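Local atomic coordinates of uncharacterized conserved protein (PDB entry 2ZBV), a protein that binds adenosine and probably transfers the adenosyl group of S-adenosyl-L-methionine to water or chloride. Residues A[109-114]-A[129-134]; A[114-119]-A[146-151]; A[181-186]-A[249-254]; A[229-234]-A[239-244]. All coordinates share one frame; numbering follows the deposited sequence.

Contact 1: residues A[109-114]-A[129-134]; sequences REIENR and RDIFAP
Ile111, just past the end of strand 105-110, faces Ile131 and Phe132 on helix 127-140, and the two backbones stand 8.3 Å apart from CA of Ile111 to CA of Ile131. That gap is filled by branched and aromatic side chains, with no hydrogen bond across it. Ile111 points its two branches at different partners. Its CG2 methyl meets CG2 of Ile131 at 3.8 Å, the two side chains lying oblique to one another. The longer branch, with CG1 anti to the carbonyl carbon (chi1 -61°) and CD1 extended beyond it, reaches Phe132, where CD1 of Ile111 lies 4.0 Å from ring atom CD1. The Phe132 side chain sets out away from 109-114, but its ring comes back toward Ile111 and crosses it at about a right angle. Isoleucine suits position 111, since its two branches can meet two buried, apolar partners; Ile131 offers only its CG2 methyl.

Just before Ile131, Arg129 grips Asp130 side-on: NE lies 2.7 Å from OD1, and NH2 donates to the syn lone pair of Asp130 OD2 at 3.2 Å. Arg129 also forms a salt bridge to Asp56 of a second subunit, so the pair faces a subunit boundary. A wider pi-type turn at 129-132 and a kink at Pro134, whose nitrogen has no hydrogen to give, make this helix irregular. Phe132 also packs on Leu64 and Val66, and its side chain comes within about 4 Å of that of adenosine-binding Asp68. This is the helix-on-sheet packing of a layered alpha/beta domain, close behind the nucleoside site.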
# COMPACT_ATOMS: atom_id res chain seq x y z
N ARG A 109 -20.42 5.31 23.23
CA ARG A 109 -21.51 6.08 22.64
C ARG A 109 -22.01 5.41 21.37
O ARG A 109 -21.23 4.81 20.63
CB ARG A 109 -21.02 7.48 22.25
CG ARG A 109 -20.52 8.33 23.39
CD ARG A 109 -21.68 9.03 24.04
NE ARG A 109 -21.28 9.67 25.29
CZ ARG A 109 -22.11 10.37 26.05
NH1 ARG A 109 -23.37 10.53 25.69
NH2 ARG A 109 -21.68 10.90 27.19
N GLU A 110 -23.31 5.51 21.11
CA GLU A 110 -23.83 4.96 19.87
C GLU A 110 -23.84 6.16 18.94
O GLU A 110 -24.14 7.28 19.35
CB GLU A 110 -25.24 4.40 20.05
CG GLU A 110 -25.91 4.06 18.72
CD GLU A 110 -27.11 3.15 18.87
OE1 GLU A 110 -27.69 3.12 19.97
OE2 GLU A 110 -27.47 2.48 17.88
N ILE A 111 -23.48 5.94 17.68
CA ILE A 111 -23.47 7.01 16.71
C ILE A 111 -24.91 7.26 16.27
O ILE A 111 -25.48 6.47 15.52
CB ILE A 111 -22.58 6.64 15.49
CG1 ILE A 111 -21.14 6.41 15.96
CG2 ILE A 111 -22.64 7.73 14.43
CD1 ILE A 111 -20.17 5.97 14.87
N GLU A 112 -25.50 8.34 16.77
CA GLU A 112 -26.89 8.67 16.44
C GLU A 112 -27.03 10.05 15.82
O GLU A 112 -28.02 10.34 15.16
CB GLU A 112 -27.74 8.61 17.71
CG GLU A 112 -27.68 7.29 18.45
CD GLU A 112 -28.45 7.33 19.75
OE1 GLU A 112 -28.15 8.19 20.60
OE2 GLU A 112 -29.37 6.50 19.93
N ASN A 113 -26.03 10.91 16.03
CA ASN A 113 -26.07 12.26 15.49
C ASN A 113 -25.89 12.26 13.98
O ASN A 113 -24.77 12.32 13.48
CB ASN A 113 -24.97 13.12 16.12
CG ASN A 113 -25.16 14.59 15.85
OD1 ASN A 113 -25.82 14.97 14.88
ND2 ASN A 113 -24.58 15.43 16.70
N ARG A 114 -27.01 12.21 13.26
CA ARG A 114 -26.98 12.18 11.80
C ARG A 114 -26.30 13.40 11.18
O ARG A 114 -25.94 13.37 10.00
CB ARG A 114 -28.40 12.05 11.26
CG ARG A 114 -29.15 10.83 11.77
CD ARG A 114 -30.51 10.69 11.09
NE ARG A 114 -30.39 10.18 9.73
CZ ARG A 114 -30.08 8.92 9.43
NH1 ARG A 114 -29.85 8.04 10.39
NH2 ARG A 114 -30.00 8.54 8.16
N ARG A 129 -17.48 4.89 4.81
CA ARG A 129 -17.34 6.20 4.16
C ARG A 129 -18.39 7.22 4.61
O ARG A 129 -18.09 8.40 4.83
CB ARG A 129 -17.46 6.06 2.63
CG ARG A 129 -17.54 7.40 1.88
CD ARG A 129 -18.05 7.23 0.44
NE ARG A 129 -19.45 6.82 0.41
CZ ARG A 129 -20.07 6.31 -0.66
NH1 ARG A 129 -19.41 6.15 -1.80
NH2 ARG A 129 -21.35 5.96 -0.58
N ASP A 130 -19.63 6.76 4.74
CA ASP A 130 -20.75 7.63 5.07
C ASP A 130 -21.01 7.96 6.53
O ASP A 130 -21.64 8.97 6.82
CB ASP A 130 -22.03 7.07 4.45
CG ASP A 130 -21.91 6.87 2.96
OD1 ASP A 130 -21.13 7.61 2.33
OD2 ASP A 130 -22.60 5.98 2.41
N ILE A 131 -20.52 7.11 7.43
CA ILE A 131 -20.75 7.32 8.85
C ILE A 131 -19.49 7.30 9.72
O ILE A 131 -19.25 8.24 10.48
CB ILE A 131 -21.72 6.25 9.40
CG1 ILE A 131 -23.05 6.30 8.63
CG2 ILE A 131 -21.94 6.48 10.90
CD1 ILE A 131 -24.09 5.27 9.11
N PHE A 132 -18.70 6.24 9.62
CA PHE A 132 -17.50 6.11 10.43
C PHE A 132 -16.40 7.12 10.16
O PHE A 132 -15.90 7.76 11.09
CB PHE A 132 -16.92 4.69 10.30
CG PHE A 132 -17.82 3.62 10.86
CD1 PHE A 132 -18.26 3.68 12.18
CD2 PHE A 132 -18.22 2.55 10.06
CE1 PHE A 132 -19.09 2.69 12.70
CE2 PHE A 132 -19.05 1.55 10.57
CZ PHE A 132 -19.48 1.62 11.89
N ALA A 133 -16.01 7.26 8.89
CA ALA A 133 -14.94 8.19 8.55
C ALA A 133 -15.26 9.63 8.96
O ALA A 133 -14.47 10.27 9.64
CB ALA A 133 -14.63 8.12 7.05
N PRO A 134 -16.43 10.15 8.56
CA PRO A 134 -16.73 11.53 8.95
C PRO A 134 -16.80 11.72 10.47
O PRO A 134 -16.38 12.76 10.99
CB PRO A 134 -18.06 11.82 8.24
CG PRO A 134 -18.67 10.45 8.04
CD PRO A 134 -17.47 9.62 7.66

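Contact 2: residues A[114-119]-A[146-151]; sequences RELFYK and ERVGDR
Leu116 directs its side chain at the backbone of Arg147 and Val148, and one methyl group does nearly all the touching. With CG anti to the carbonyl carbon (chi1 -56°), CD1 is carried outward to lie 3.9 Å from the carbonyl O of Arg147 and 4.0 Å from CA of Val148. The Val148 side chain starts out in the other direction, so the two side chains meet only loosely, CD1 of Leu116 being 4.4 Å from CG2 of Val148. A leucine branch thus rests on a main-chain turn instead of interlocking with a partner. The Arg147 oxygen that it grazes is satisfied from another quarter, by a hydrogen bond from ND2 of Asn113.

Within 114-119, a short 3-10 turn folds Phe117 back over Arg114. CA of Arg114 stands 3.8 Å above the centre of the Phe117 ring, while CE2 of that ring lies 3.8 Å above the Arg114 guanidinium plane, toward its rim.

Two loops meet here, one before helix 127-140 and one after it. Leu116 packs on His138 of that helix and on Leu143, Phe117 on Ile131, and Val148 on Ile111 beyond strand 105-110. Tyr118 leaves this cluster for helix 14-25, its OH bonded to Asp56 of a second subunit.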
# COMPACT_ATOMS: atom_id res chain seq x y z
N ARG A 114 -27.01 12.21 13.26
CA ARG A 114 -26.98 12.18 11.80
C ARG A 114 -26.30 13.40 11.18
O ARG A 114 -25.94 13.37 10.00
CB ARG A 114 -28.40 12.05 11.26
CG ARG A 114 -29.15 10.83 11.77
CD ARG A 114 -30.51 10.69 11.09
NE ARG A 114 -30.39 10.18 9.73
CZ ARG A 114 -30.08 8.92 9.43
NH1 ARG A 114 -29.85 8.04 10.39
NH2 ARG A 114 -30.00 8.54 8.16
N GLU A 115 -26.12 14.46 11.95
CA GLU A 115 -25.48 15.67 11.44
C GLU A 115 -23.98 15.49 11.21
O GLU A 115 -23.33 16.32 10.56
CB GLU A 115 -25.73 16.83 12.40
CG GLU A 115 -27.20 17.19 12.54
CD GLU A 115 -27.85 17.49 11.20
OE1 GLU A 115 -27.42 18.46 10.54
OE2 GLU A 115 -28.79 16.76 10.81
N LEU A 116 -23.43 14.40 11.73
CA LEU A 116 -22.01 14.11 11.59
C LEU A 116 -21.71 13.28 10.33
O LEU A 116 -20.55 13.13 9.93
CB LEU A 116 -21.51 13.37 12.82
CG LEU A 116 -21.76 14.07 14.16
CD1 LEU A 116 -21.34 13.17 15.31
CD2 LEU A 116 -21.00 15.40 14.20
N PHE A 117 -22.76 12.76 9.71
CA PHE A 117 -22.62 11.91 8.52
C PHE A 117 -22.14 12.66 7.29
O PHE A 117 -22.28 13.88 7.20
CB PHE A 117 -23.95 11.21 8.20
CG PHE A 117 -24.45 10.30 9.29
CD1 PHE A 117 -23.72 10.12 10.47
CD2 PHE A 117 -25.64 9.60 9.13
CE1 PHE A 117 -24.16 9.26 11.46
CE2 PHE A 117 -26.09 8.73 10.12
CZ PHE A 117 -25.35 8.56 11.29
N TYR A 118 -21.58 11.91 6.35
CA TYR A 118 -21.09 12.47 5.09
C TYR A 118 -22.30 12.69 4.17
O TYR A 118 -22.31 13.61 3.36
CB TYR A 118 -20.07 11.51 4.46
CG TYR A 118 -19.79 11.68 2.98
CD1 TYR A 118 -19.34 12.90 2.47
CD2 TYR A 118 -19.92 10.60 2.10
CE1 TYR A 118 -19.04 13.04 1.10
CE2 TYR A 118 -19.63 10.72 0.75
CZ TYR A 118 -19.19 11.94 0.25
OH TYR A 118 -18.88 12.04 -1.09
N LYS A 119 -23.31 11.83 4.31
CA LYS A 119 -24.52 11.96 3.51
C LYS A 119 -25.77 11.78 4.35
O LYS A 119 -25.78 11.03 5.32
CB LYS A 119 -24.52 10.95 2.36
CG LYS A 119 -23.49 11.29 1.29
CD LYS A 119 -23.76 10.59 -0.03
CE LYS A 119 -23.55 9.10 0.06
NZ LYS A 119 -23.50 8.53 -1.31
N GLU A 146 -19.78 13.31 23.63
CA GLU A 146 -21.21 13.30 23.95
C GLU A 146 -22.08 13.70 22.77
O GLU A 146 -23.27 13.39 22.74
CB GLU A 146 -21.48 14.25 25.11
CG GLU A 146 -21.00 15.66 24.82
CD GLU A 146 -21.28 16.62 25.95
OE1 GLU A 146 -21.01 16.24 27.11
OE2 GLU A 146 -21.75 17.74 25.67
N ARG A 147 -21.50 14.39 21.80
CA ARG A 147 -22.23 14.85 20.63
C ARG A 147 -22.47 13.74 19.60
O ARG A 147 -23.23 13.91 18.65
CB ARG A 147 -21.48 16.00 19.96
CG ARG A 147 -21.20 17.18 20.88
CD ARG A 147 -22.48 17.88 21.31
NE ARG A 147 -23.28 18.28 20.16
CZ ARG A 147 -24.50 17.79 19.91
NH1 ARG A 147 -25.03 16.90 20.74
NH2 ARG A 147 -25.17 18.19 18.84
N VAL A 148 -21.81 12.59 19.78
CA VAL A 148 -21.98 11.48 18.85
C VAL A 148 -23.33 10.80 19.07
O VAL A 148 -23.96 10.34 18.12
CB VAL A 148 -20.85 10.43 19.01
CG1 VAL A 148 -21.13 9.21 18.13
CG2 VAL A 148 -19.51 11.05 18.64
N GLY A 149 -23.77 10.75 20.33
CA GLY A 149 -25.04 10.12 20.66
C GLY A 149 -25.13 9.71 22.11
O GLY A 149 -24.32 10.14 22.94
N ASP A 150 -26.11 8.87 22.44
CA ASP A 150 -26.30 8.42 23.82
C ASP A 150 -25.30 7.34 24.21
O ASP A 150 -24.77 6.63 23.36
CB ASP A 150 -27.71 7.87 24.02
CG ASP A 150 -28.78 8.77 23.41
OD1 ASP A 150 -28.67 10.00 23.55
OD2 ASP A 150 -29.73 8.22 22.81
N ARG A 151 -25.07 7.21 25.52
CA ARG A 151 -24.16 6.20 26.04
C ARG A 151 -24.77 4.80 25.94
O ARG A 151 -25.99 4.65 25.86
CB ARG A 151 -23.84 6.44 27.52
CG ARG A 151 -23.03 7.68 27.83
CD ARG A 151 -22.46 7.57 29.24
NE ARG A 151 -21.74 8.76 29.65
CZ ARG A 151 -22.31 9.86 30.12
NH1 ARG A 151 -23.63 9.92 30.25
NH2 ARG A 151 -21.57 10.91 30.47

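Contact 3: residues A[181-186]-A[249-254]; sequences GNVSTN and QVLSVK. With ADN (adenosine), chain F.
Val183 and Val253 pack on the far side of the chain segment whose Asn182 reads the base in the adenine pocket of the C-terminal domain. The two valines reach toward each other tip to tip, CG2 of Val183 lying 3.7 Å from CG1 of Val253. Val183 has CG1 anti to its backbone N (chi1 176°) and CG2 beside that N, anti to the carbonyl carbon, where CG2 also lies 4.3 Å from CD1 of Leu251. One small branched residue thereby fills the angle between the helix end and the chain leaving it.

Asn182 points the other way, as expected in an extended chain. Its amide matches the Hoogsteen edge of adenine: ND2 donates to N7 of adenosine at 3.1 Å along a nearly straight bond (175°), and OD1 accepts from N6 at 3.2 Å. Asparagine suits this place because it offers donor and acceptor together, and the pairing fixes which way round the amide sits.

The chain turns from Leu251 to Val253 through a Schellman motif that ends helix 247-251, with Ser252 at positive phi as its C-prime residue. Gly181, whose backbone angles call for glycine, bonds to Ser248 through the main chain. Strand 183-185 lies between strands 169-177 and 237-242: Val183 and Val253 both pack on Val174 of the former, and Leu251 packs on Ile240 of the latter and on Phe212 of strand 210-216.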
# COMPACT_ATOMS: atom_id res chain seq x y z
N GLY A 181 6.38 -14.37 7.85
CA GLY A 181 5.97 -15.71 8.22
C GLY A 181 6.17 -15.90 9.71
O GLY A 181 6.03 -17.00 10.24
N ASN A 182 6.52 -14.81 10.39
CA ASN A 182 6.71 -14.88 11.83
C ASN A 182 5.34 -15.17 12.42
O ASN A 182 4.33 -14.64 11.96
CB ASN A 182 7.27 -13.56 12.36
CG ASN A 182 8.68 -13.29 11.85
OD1 ASN A 182 9.48 -14.21 11.69
ND2 ASN A 182 8.98 -12.02 11.60
N VAL A 183 5.32 -16.03 13.44
CA VAL A 183 4.08 -16.44 14.08
C VAL A 183 3.91 -15.81 15.46
O VAL A 183 4.49 -16.28 16.43
CB VAL A 183 4.05 -17.99 14.21
CG1 VAL A 183 2.81 -18.45 14.98
CG2 VAL A 183 4.07 -18.62 12.82
N SER A 184 3.12 -14.75 15.55
CA SER A 184 2.90 -14.11 16.84
C SER A 184 1.65 -14.65 17.52
O SER A 184 0.58 -14.73 16.92
CB SER A 184 2.77 -12.60 16.69
OG SER A 184 2.62 -12.01 17.97
N THR A 185 1.79 -15.03 18.79
CA THR A 185 0.68 -15.58 19.56
C THR A 185 0.00 -14.50 20.38
O THR A 185 0.37 -13.33 20.31
CB THR A 185 1.16 -16.69 20.53
OG1 THR A 185 1.92 -16.09 21.59
CG2 THR A 185 2.05 -17.69 19.81
N ASN A 186 -1.00 -14.90 21.16
CA ASN A 186 -1.72 -13.98 22.02
C ASN A 186 -1.20 -14.17 23.44
O ASN A 186 -1.81 -13.71 24.40
CB ASN A 186 -3.22 -14.27 21.96
CG ASN A 186 -3.58 -15.63 22.53
OD1 ASN A 186 -2.78 -16.56 22.50
ND2 ASN A 186 -4.80 -15.74 23.05
N GLN A 249 5.34 -21.55 7.75
CA GLN A 249 5.51 -22.67 6.83
C GLN A 249 6.15 -23.87 7.53
O GLN A 249 5.71 -25.00 7.37
CB GLN A 249 6.40 -22.27 5.63
CG GLN A 249 5.75 -21.29 4.66
CD GLN A 249 6.65 -20.99 3.47
OE1 GLN A 249 7.05 -21.89 2.73
NE2 GLN A 249 6.96 -19.71 3.26
N VAL A 250 7.18 -23.61 8.32
CA VAL A 250 7.87 -24.66 9.06
C VAL A 250 6.95 -25.36 10.05
O VAL A 250 6.92 -26.59 10.14
CB VAL A 250 9.09 -24.10 9.81
CG1 VAL A 250 9.66 -25.14 10.77
CG2 VAL A 250 10.16 -23.67 8.80
N LEU A 251 6.18 -24.57 10.79
CA LEU A 251 5.26 -25.10 11.78
C LEU A 251 3.97 -25.57 11.11
O LEU A 251 3.23 -26.38 11.66
CB LEU A 251 4.92 -24.02 12.81
CG LEU A 251 6.09 -23.41 13.59
CD1 LEU A 251 5.58 -22.29 14.48
CD2 LEU A 251 6.78 -24.48 14.42
N SER A 252 3.73 -25.05 9.91
CA SER A 252 2.53 -25.38 9.15
C SER A 252 1.33 -24.94 9.98
O SER A 252 0.41 -25.71 10.25
CB SER A 252 2.46 -26.89 8.90
OG SER A 252 1.34 -27.21 8.09
N VAL A 253 1.35 -23.67 10.38
CA VAL A 253 0.28 -23.11 11.19
C VAL A 253 -0.34 -21.87 10.56
O VAL A 253 0.26 -21.22 9.70
CB VAL A 253 0.81 -22.73 12.60
CG1 VAL A 253 1.82 -21.59 12.49
CG2 VAL A 253 -0.34 -22.32 13.48
N LYS A 254 -1.55 -21.56 10.99
CA LYS A 254 -2.28 -20.40 10.50
C LYS A 254 -2.91 -19.70 11.69
O LYS A 254 -2.98 -20.26 12.79
CB LYS A 254 -3.37 -20.82 9.51
CG LYS A 254 -4.36 -21.83 10.09
CD LYS A 254 -5.39 -22.27 9.05
CE LYS A 254 -6.31 -23.35 9.60
NZ LYS A 254 -5.58 -24.61 9.95
O5' ADN F . 13.05 -5.02 12.52
C5' ADN F . 12.58 -5.09 11.19
C4' ADN F . 13.48 -6.05 10.41
O4' ADN F . 13.42 -7.39 10.96
C3' ADN F . 13.06 -6.18 8.93
O3' ADN F . 13.76 -5.24 8.13
C2' ADN F . 13.37 -7.67 8.59
O2' ADN F . 14.34 -7.78 7.54
C1' ADN F . 13.86 -8.28 9.91
N9 ADN F . 13.27 -9.61 10.11
C8 ADN F . 11.94 -9.88 10.33
N7 ADN F . 11.76 -11.16 10.46
C5 ADN F . 12.94 -11.80 10.34
C6 ADN F . 13.36 -13.16 10.38
N6 ADN F . 12.45 -14.17 10.59
N1 ADN F . 14.67 -13.45 10.21
C2 ADN F . 15.58 -12.48 10.00
N3 ADN F . 15.22 -11.19 9.95
C4 ADN F . 13.93 -10.81 10.11

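Contact 4: residues A[229-234]-A[239-244]; sequences LVHPDS and EIAVNL. With ADN (adenosine), chain F.
Leu229, Val230 and His231 pair with Ala241, Ile240 and Glu239 as two antiparallel strands, strongly twisted, their directions 134° apart. Main-chain hydrogen bonds join the outer two pairs: N of Leu229 to O of Ala241 (2.8 Å) and the return bond, and N of Glu239 to O of His231 (2.7 Å) and its return. Val230 and Ile240 form the non-hydrogen-bonded pair between them.

Among polar side chains, His231 and Glu239 run side by side, the ring and carboxylate planes 50° apart. OE1 of Glu239 sits at the ring edge, 2.7 Å from NE2 of His231, but the bond is bent to 116° and weak. Asp233 brings OD2 to 4.5 Å from OE2 of Glu239, a proximity that may be eased by the hydrogen bond of Asp233 OD2 to OG of Ser184.

Apolar contacts occupy both faces. Val230 and Ile240 lie alongside one another, pointing the same way, on the face where Leu251 packs. On the other, CG of Leu229 falls between the backbone N and the carbonyl carbon, which bends the side chain over the neighbouring strand and brings CD2 tightly against O of Ala241 (3.1 Å) and 4.0 Å from its CB. The small alanine leaves room for Asn182 and Phe220, which pack on it.

Ligand contacts come where strand 237-242 runs out: O of Val242 accepts from N6 of adenosine at 3.0 Å, and N of Leu244 donates to N1 at 2.9 Å. Main-chain recognition of the Watson-Crick edge of adenine, from the end of a beta hairpin, marks this as the base-binding side of the nucleoside pocket.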
# COMPACT_ATOMS: atom_id res chain seq x y z
N LEU A 229 13.15 -20.04 16.63
CA LEU A 229 13.42 -19.30 17.85
C LEU A 229 12.12 -18.75 18.43
O LEU A 229 11.16 -18.49 17.70
CB LEU A 229 14.37 -18.13 17.60
CG LEU A 229 13.88 -17.00 16.68
CD1 LEU A 229 14.39 -15.65 17.16
CD2 LEU A 229 14.34 -17.28 15.26
N VAL A 230 12.12 -18.59 19.75
CA VAL A 230 10.98 -18.04 20.45
C VAL A 230 11.48 -16.72 21.03
O VAL A 230 12.54 -16.67 21.65
CB VAL A 230 10.51 -18.97 21.60
CG1 VAL A 230 9.63 -18.21 22.57
CG2 VAL A 230 9.74 -20.15 21.01
N HIS A 231 10.72 -15.65 20.82
CA HIS A 231 11.15 -14.36 21.33
C HIS A 231 9.95 -13.44 21.54
O HIS A 231 8.82 -13.78 21.19
CB HIS A 231 12.12 -13.71 20.34
CG HIS A 231 11.47 -13.28 19.06
ND1 HIS A 231 11.39 -11.96 18.68
CD2 HIS A 231 10.84 -13.98 18.10
CE1 HIS A 231 10.73 -11.87 17.54
NE2 HIS A 231 10.39 -13.08 17.16
N PRO A 232 10.19 -12.27 22.16
CA PRO A 232 9.07 -11.35 22.38
C PRO A 232 8.99 -10.43 21.16
O PRO A 232 9.99 -9.81 20.80
CB PRO A 232 9.49 -10.61 23.64
CG PRO A 232 10.99 -10.51 23.49
CD PRO A 232 11.37 -11.89 22.96
N ASP A 233 7.83 -10.35 20.51
CA ASP A 233 7.71 -9.47 19.35
C ASP A 233 7.71 -8.01 19.79
O ASP A 233 7.85 -7.72 20.98
CB ASP A 233 6.46 -9.80 18.50
CG ASP A 233 5.15 -9.51 19.22
OD1 ASP A 233 5.14 -8.74 20.20
OD2 ASP A 233 4.11 -10.06 18.78
N SER A 234 7.55 -7.09 18.84
CA SER A 234 7.59 -5.67 19.15
C SER A 234 6.47 -5.14 20.05
O SER A 234 6.55 -4.02 20.54
CB SER A 234 7.63 -4.86 17.85
OG SER A 234 6.47 -5.08 17.06
N GLU A 239 6.44 -14.67 20.21
CA GLU A 239 6.41 -14.94 18.78
C GLU A 239 7.39 -16.06 18.42
O GLU A 239 8.44 -16.21 19.06
CB GLU A 239 6.77 -13.66 18.01
CG GLU A 239 6.85 -13.81 16.49
CD GLU A 239 7.12 -12.47 15.80
OE1 GLU A 239 8.28 -12.00 15.83
OE2 GLU A 239 6.17 -11.88 15.25
N ILE A 240 7.03 -16.86 17.42
CA ILE A 240 7.91 -17.93 16.97
C ILE A 240 8.38 -17.52 15.58
O ILE A 240 7.57 -17.18 14.72
CB ILE A 240 7.18 -19.29 16.86
CG1 ILE A 240 6.70 -19.74 18.24
CG2 ILE A 240 8.12 -20.35 16.29
CD1 ILE A 240 5.26 -19.39 18.52
N ALA A 241 9.69 -17.53 15.38
CA ALA A 241 10.25 -17.16 14.08
C ALA A 241 11.32 -18.14 13.64
O ALA A 241 11.83 -18.92 14.44
CB ALA A 241 10.84 -15.76 14.16
N VAL A 242 11.64 -18.10 12.35
CA VAL A 242 12.70 -18.93 11.79
C VAL A 242 13.67 -17.88 11.26
O VAL A 242 13.29 -17.01 10.48
CB VAL A 242 12.21 -19.81 10.61
CG1 VAL A 242 13.39 -20.43 9.88
CG2 VAL A 242 11.28 -20.91 11.13
N ASN A 243 14.92 -17.94 11.71
CA ASN A 243 15.91 -16.97 11.27
C ASN A 243 16.09 -17.02 9.76
O ASN A 243 16.51 -18.03 9.20
CB ASN A 243 17.25 -17.22 11.97
CG ASN A 243 18.30 -16.24 11.54
OD1 ASN A 243 17.99 -15.10 11.21
ND2 ASN A 243 19.56 -16.68 11.53
N LEU A 244 15.75 -15.91 9.10
CA LEU A 244 15.85 -15.81 7.65
C LEU A 244 14.97 -16.84 6.96
O LEU A 244 15.26 -17.28 5.85
CB LEU A 244 17.32 -15.97 7.21
CG LEU A 244 18.22 -14.76 7.51
CD1 LEU A 244 19.70 -15.13 7.37
CD2 LEU A 244 17.85 -13.63 6.56
O5' ADN F . 13.05 -5.02 12.52
C5' ADN F . 12.58 -5.09 11.19
C4' ADN F . 13.48 -6.05 10.41
O4' ADN F . 13.42 -7.39 10.96
C3' ADN F . 13.06 -6.18 8.93
O3' ADN F . 13.76 -5.24 8.13
C2' ADN F . 13.37 -7.67 8.59
O2' ADN F . 14.34 -7.78 7.54
C1' ADN F . 13.86 -8.28 9.91
N9 ADN F . 13.27 -9.61 10.11
C8 ADN F . 11.94 -9.88 10.33
N7 ADN F . 11.76 -11.16 10.46
C5 ADN F . 12.94 -11.80 10.34
C6 ADN F . 13.36 -13.16 10.38
N6 ADN F . 12.45 -14.17 10.59
N1 ADN F . 14.67 -13.45 10.21
C2 ADN F . 15.58 -12.48 10.00
N3 ADN F . 15.22 -11.19 9.95
C4 ADN F . 13.93 -10.81 10.11

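Overall arrangement
The four contacts form two pairs in different domains. Contacts 1 and 2 share Arg114, have centres 5 Å apart and are tied by OE1 of Glu112 to N of Asp150 (2.8 Å). Contacts 3 and 4, with centres 10 Å apart, join through main-chain pairing of O of Val183 with N of Ile240 (2.8 Å); contact 4 is nested in the chain loop that contact 3 closes. Contacts 1 and 4 lie about 40 Å apart between centres. The adenosine site at contacts 3 and 4 is completed by Asp7, Asp68 and Thr125 of the third subunit, so the N-terminal domain of one subunit and the C-terminal domain of another share a pocket.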